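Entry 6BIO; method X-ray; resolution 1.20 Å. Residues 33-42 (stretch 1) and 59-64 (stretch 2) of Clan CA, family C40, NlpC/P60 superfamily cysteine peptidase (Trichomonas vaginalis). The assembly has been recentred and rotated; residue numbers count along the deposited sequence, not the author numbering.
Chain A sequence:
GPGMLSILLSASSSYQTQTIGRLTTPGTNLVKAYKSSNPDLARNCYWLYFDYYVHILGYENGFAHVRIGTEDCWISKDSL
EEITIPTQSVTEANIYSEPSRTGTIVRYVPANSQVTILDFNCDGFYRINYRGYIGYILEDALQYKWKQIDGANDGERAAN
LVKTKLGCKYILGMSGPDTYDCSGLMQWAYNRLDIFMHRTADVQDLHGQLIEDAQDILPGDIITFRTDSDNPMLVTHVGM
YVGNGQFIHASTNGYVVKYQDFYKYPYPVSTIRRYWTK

Stretch 1 (33-42) AYKSSNPDLA
Stretch 2 (59-64) YENGFA

A tight hairpin and an irregular loop meet here through one aromatic ring and one serine hydroxyl, burying 284 Å² in total. The hairpin sets the frame. Strand 59-60 passes through a type I' turn from Glu60 to Phe63 into strand 63-64, closed by Glu60 N to Phe63 O at 2.9 Å and Phe63 N to Glu60 O at 2.8 Å. The turn's corners have positive phi: Asn61 at 53/36 and Gly62 at 87/-1. At the angles of Gly62 a CB would be jammed against the carbonyl oxygen of Asn61, so the backbone itself calls for glycine. Glu60 (-160/137) and Phe63 (-112/152) are extended, and with Asn61 they direct their CA-to-CB bonds toward the loop.

The loop leaves a weakly bonded strand near Tyr34 (-134/165), passes Lys35 at -99/8 and Ser36 at -152/166, and brings the CA of Ser37 (-85/3) to 6.0 Å from the CA of Phe63, the nearest CA pair across the contact. Asn38 (-141/70) and Pro39 (-88/165, C-gamma endo) carry the chain on to Leu41 (-67/-20). Ser36, chi1 p, keeps its hydroxyl within the loop, where Ser36 OG accepts from Asn38 N at 3.2 Å.

The CA-to-CB bond of Ser37 runs sideways, yet chi1 p (68°) places its hydroxyl between two hairpin side chains. Ser37 OG donates to Glu60 OE1 at a short 2.6 Å and accepts from Asn61 ND2 at 3.2 Å, with an N-H...O angle of 138°. One hydroxyl thus serves as both donor and acceptor. Glu60 reaches it with chi1 and chi2 both t (-170° and 170°) and chi3 at 72°; Asn61 uses chi1 m (-58°) and chi2 -39°.

Phe63, chi1 m (-69°) and chi2 -86°, lays its ring along the loop, so that different ring atoms meet different residues. Phe63 CD2 lies 3.4 Å from Ser37 O, Phe63 CE2 lies 3.8 Å from Pro39 CD, and Phe63 CE1 lies 3.8 Å from Tyr34 CD2. The CA-to-CB bond of Leu41 runs sideways relative to the hairpin, but with chi1 m (-69°) and chi2 t (163°) its end comes nearer, and Leu41 CD2 approaches the ring edge at Phe63 CZ, 4.3 Å away.

Tyr34, chi1 m (-58°) and chi2 -85°, directs its CA-to-CB bond toward the hairpin. Its ring meets that of Phe63 obliquely, centroids 5.8 Å apart and planes at 75°. Tyr34 OH lies 3.1 Å from Leu41 O, bringing the far end of the tyrosine to the backbone of the residue whose side chain also touches Phe63. The rule is economical: a single aromatic ring gathers the apolar contacts, while a buried serine links the polar side chains of the turn.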

ATOM      1  N   ALA A  33      -6.355  -1.843 -15.626  1.00  8.06           N
ATOM      2  CA  ALA A  33      -5.173  -0.999 -15.581  1.00  7.95           C
ATOM      3  C   ALA A  33      -4.293  -1.294 -16.792  1.00  8.36           C
ATOM      4  O   ALA A  33      -4.254  -2.431 -17.304  1.00  9.21           O
ATOM      5  CB  ALA A  33      -4.401  -1.234 -14.296  1.00  8.95           C
ATOM      6  N   TYR A  34      -3.605  -0.261 -17.240  1.00  8.18           N
ATOM      7  CA  TYR A  34      -2.762  -0.317 -18.424  1.00  8.53           C
ATOM      8  C   TYR A  34      -1.410   0.328 -18.145  1.00  9.11           C
ATOM      9  O   TYR A  34      -1.226   1.063 -17.187  1.00  9.06           O
ATOM     10  CB  TYR A  34      -3.441   0.410 -19.599  1.00 10.00           C
ATOM     11  CG  TYR A  34      -4.777  -0.148 -19.940  1.00 10.47           C
ATOM     12  CD1 TYR A  34      -4.891  -1.225 -20.788  1.00 11.59           C
ATOM     13  CD2 TYR A  34      -5.931   0.380 -19.385  1.00 11.73           C
ATOM     14  CE1 TYR A  34      -6.123  -1.760 -21.101  1.00 12.91           C
ATOM     15  CE2 TYR A  34      -7.173  -0.143 -19.698  1.00 12.70           C
ATOM     16  CZ  TYR A  34      -7.261  -1.222 -20.539  1.00 14.31           C
ATOM     17  OH  TYR A  34      -8.489  -1.751 -20.878  1.00 17.55           O
ATOM     18  N   LYS A  35      -0.464   0.070 -19.014  1.00  9.85           N
ATOM     19  CA  LYS A  35       0.859   0.633 -18.868  1.00 11.35           C
ATOM     20  C   LYS A  35       1.080   1.863 -19.743  1.00 12.16           C
ATOM     21  O   LYS A  35       2.202   2.376 -19.795  1.00 14.01           O
ATOM     22  CB  LYS A  35       1.916  -0.452 -19.138  1.00 12.09           C
ATOM     23  CG  LYS A  35       2.032  -1.472 -17.978  1.00 12.59           C
ATOM     24  CD  LYS A  35       2.785  -0.875 -16.802  1.00 12.24           C
ATOM     25  CE  LYS A  35       2.640  -1.700 -15.550  1.00 11.59           C
ATOM     26  NZ  LYS A  35       3.497  -1.117 -14.501  1.00 10.72           N
ATOM     27  N   SER A  36       0.047   2.367 -20.398  1.00 12.86           N
ATOM     28  CA  SER A  36       0.123   3.647 -21.103  1.00 13.57           C
ATOM     29  C   SER A  36      -1.258   4.294 -21.139  1.00 13.02           C
ATOM     30  O   SER A  36      -2.271   3.654 -20.858  1.00 12.37           O
ATOM     31  CB  SER A  36       0.626   3.482 -22.512  1.00 16.36           C
ATOM     32  OG  SER A  36      -0.397   3.118 -23.335  1.00 17.95           O
ATOM     33  N   SER A  37      -1.285   5.577 -21.485  1.00 13.29           N
ATOM     34  CA  SER A  37      -2.515   6.333 -21.639  1.00 14.23           C
ATOM     35  C   SER A  37      -3.137   6.191 -23.018  1.00 15.86           C
ATOM     36  O   SER A  37      -4.143   6.856 -23.317  1.00 16.19           O
ATOM     37  CB  SER A  37      -2.272   7.786 -21.356  1.00 14.49           C
ATOM     38  OG  SER A  37      -1.448   8.350 -22.363  1.00 15.70           O
ATOM     39  N   ASN A  38      -2.544   5.369 -23.867  1.00 16.25           N
ATOM     40  CA  ASN A  38      -3.118   5.016 -25.166  1.00 18.37           C
ATOM     41  C   ASN A  38      -2.844   3.538 -25.392  1.00 18.46           C
ATOM     42  O   ASN A  38      -2.042   3.148 -26.243  1.00 19.38           O
ATOM     43  CB  ASN A  38      -2.475   5.876 -26.251  1.00 20.57           C
ATOM     44  CG  ASN A  38      -3.207   5.816 -27.551  1.00 22.91           C
ATOM     45  OD1 ASN A  38      -4.160   5.041 -27.735  1.00 23.99           O
ATOM     46  ND2 ASN A  38      -2.765   6.637 -28.487  1.00 23.96           N
ATOM     47  N   PRO A  39      -3.512   2.681 -24.639  1.00 18.35           N
ATOM     48  CA  PRO A  39      -3.120   1.279 -24.577  1.00 19.28           C
ATOM     49  C   PRO A  39      -3.778   0.476 -25.671  1.00 21.40           C
ATOM     50  O   PRO A  39      -4.733   0.909 -26.314  1.00 21.58           O
ATOM     51  CB  PRO A  39      -3.685   0.822 -23.223  1.00 18.90           C
ATOM     52  CG  PRO A  39      -4.869   1.722 -22.994  1.00 18.75           C
ATOM     53  CD  PRO A  39      -4.493   3.035 -23.601  1.00 18.17           C
ATOM     54  N   ASP A  40      -3.222  -0.708 -25.861  1.00 23.44           N
ATOM     55  CA  ASP A  40      -3.935  -1.821 -26.457  1.00 25.88           C
ATOM     56  C   ASP A  40      -4.990  -2.233 -25.429  1.00 25.93           C
ATOM     57  O   ASP A  40      -4.684  -2.878 -24.428  1.00 25.39           O
ATOM     58  CB  ASP A  40      -2.914  -2.930 -26.714  1.00 28.15           C
ATOM     59  CG  ASP A  40      -3.512  -4.152 -27.336  1.00 30.22           C
ATOM     60  OD1 ASP A  40      -4.766  -4.194 -27.452  1.00 30.86           O
ATOM     61  OD2 ASP A  40      -2.699  -5.077 -27.696  1.00 31.13           O
ATOM     62  N   LEU A  41      -6.245  -1.841 -25.653  1.00 26.53           N
ATOM     63  CA  LEU A  41      -7.251  -1.988 -24.597  1.00 27.12           C
ATOM     64  C   LEU A  41      -7.575  -3.441 -24.278  1.00 27.96           C
ATOM     65  O   LEU A  41      -8.124  -3.719 -23.197  1.00 28.43           O
ATOM     66  CB  LEU A  41      -8.538  -1.268 -24.978  1.00 27.03           C
ATOM     67  CG  LEU A  41      -8.435   0.261 -24.997  1.00 27.28           C
ATOM     68  CD1 LEU A  41      -9.591   0.925 -25.763  1.00 27.69           C
ATOM     69  CD2 LEU A  41      -8.394   0.849 -23.589  1.00 27.18           C
ATOM     70  N   ALA A  42      -7.278  -4.353 -25.208  1.00 27.72           N
ATOM     71  CA  ALA A  42      -7.409  -5.783 -24.985  1.00 27.87           C
ATOM     72  C   ALA A  42      -6.377  -6.319 -24.016  1.00 27.51           C
ATOM     73  O   ALA A  42      -6.606  -7.381 -23.424  1.00 28.71           O
ATOM     74  CB  ALA A  42      -7.225  -6.534 -26.313  1.00 27.98           C
ATOM     75  N   TYR A  59      -3.129  13.161 -15.343  1.00 10.73           N
ATOM     76  CA  TYR A  59      -4.193  12.642 -16.185  1.00 10.88           C
ATOM     77  C   TYR A  59      -3.814  12.866 -17.645  1.00 11.89           C
ATOM     78  O   TYR A  59      -3.213  13.890 -17.992  1.00 13.73           O
ATOM     79  CB  TYR A  59      -5.515  13.375 -15.928  1.00 11.19           C
ATOM     80  CG  TYR A  59      -6.029  13.248 -14.528  1.00 11.27           C
ATOM     81  CD1 TYR A  59      -5.634  14.115 -13.525  1.00 11.39           C
ATOM     82  CD2 TYR A  59      -6.916  12.232 -14.193  1.00 12.37           C
ATOM     83  CE1 TYR A  59      -6.128  14.002 -12.224  1.00 12.49           C
ATOM     84  CE2 TYR A  59      -7.388  12.103 -12.933  1.00 12.75           C
ATOM     85  CZ  TYR A  59      -6.989  12.964 -11.936  1.00 13.18           C
ATOM     86  OH  TYR A  59      -7.518  12.831 -10.667  1.00 15.12           O
ATOM     87  N   GLU A  60      -4.225  11.943 -18.512  1.00 12.71           N
ATOM     88  CA  GLU A  60      -3.999  12.083 -19.944  1.00 14.28           C
ATOM     89  C   GLU A  60      -4.968  11.176 -20.687  1.00 13.39           C
ATOM     90  O   GLU A  60      -5.147  10.018 -20.306  1.00 12.56           O
ATOM     91  CB  GLU A  60      -2.558  11.670 -20.302  1.00 17.28           C
ATOM     92  CG  GLU A  60      -2.088  11.963 -21.673  1.00 20.72           C
ATOM     93  CD  GLU A  60      -0.565  11.721 -21.787  1.00 22.51           C
ATOM     94  OE1 GLU A  60      -0.116  10.547 -21.784  1.00 21.52           O
ATOM     95  OE2 GLU A  60       0.199  12.717 -21.855  1.00 24.95           O
ATOM     96  N   ASN A  61      -5.562  11.698 -21.763  1.00 13.62           N
ATOM     97  CA  ASN A  61      -6.357  10.885 -22.685  1.00 14.72           C
ATOM     98  C   ASN A  61      -7.441  10.079 -21.990  1.00 14.67           C
ATOM     99  O   ASN A  61      -7.750   8.952 -22.388  1.00 16.50           O
ATOM    100  CB  ASN A  61      -5.461   9.951 -23.486  1.00 16.36           C
ATOM    101  CG  ASN A  61      -4.445  10.681 -24.258  1.00 17.94           C
ATOM    102  OD1 ASN A  61      -4.724  11.743 -24.811  1.00 18.69           O
ATOM    103  ND2 ASN A  61      -3.227  10.127 -24.309  1.00 18.32           N
ATOM    104  N   GLY A  62      -8.035  10.659 -20.953  1.00 14.10           N
ATOM    105  CA  GLY A  62      -9.106   9.991 -20.243  1.00 13.40           C
ATOM    106  C   GLY A  62      -8.667   9.069 -19.130  1.00 12.51           C
ATOM    107  O   GLY A  62      -9.526   8.461 -18.481  1.00 12.91           O
ATOM    108  N   PHE A  63      -7.369   8.933 -18.899  1.00 10.77           N
ATOM    109  CA  PHE A  63      -6.841   8.075 -17.853  1.00 10.63           C
ATOM    110  C   PHE A  63      -6.184   8.889 -16.751  1.00 10.23           C
ATOM    111  O   PHE A  63      -5.625   9.960 -16.990  1.00 11.44           O
ATOM    112  CB  PHE A  63      -5.773   7.143 -18.441  1.00 11.02           C
ATOM    113  CG  PHE A  63      -6.308   6.092 -19.383  1.00 11.23           C
ATOM    114  CD1 PHE A  63      -6.781   4.874 -18.906  1.00 11.91           C
ATOM    115  CD2 PHE A  63      -6.289   6.292 -20.748  1.00 11.63           C
ATOM    116  CE1 PHE A  63      -7.240   3.918 -19.753  1.00 14.12           C
ATOM    117  CE2 PHE A  63      -6.779   5.342 -21.613  1.00 12.48           C
ATOM    118  CZ  PHE A  63      -7.260   4.153 -21.115  1.00 13.81           C
ATOM    119  N   ALA A  64      -6.200   8.326 -15.560  1.00  9.02           N
ATOM    120  CA  ALA A  64      -5.371   8.770 -14.455  1.00  8.24           C
ATOM    121  C   ALA A  64      -4.125   7.891 -14.397  1.00  7.99           C
ATOM    122  O   ALA A  64      -4.225   6.658 -14.486  1.00  8.05           O
ATOM    123  CB  ALA A  64      -6.115   8.639 -13.125  1.00  8.47           C
TER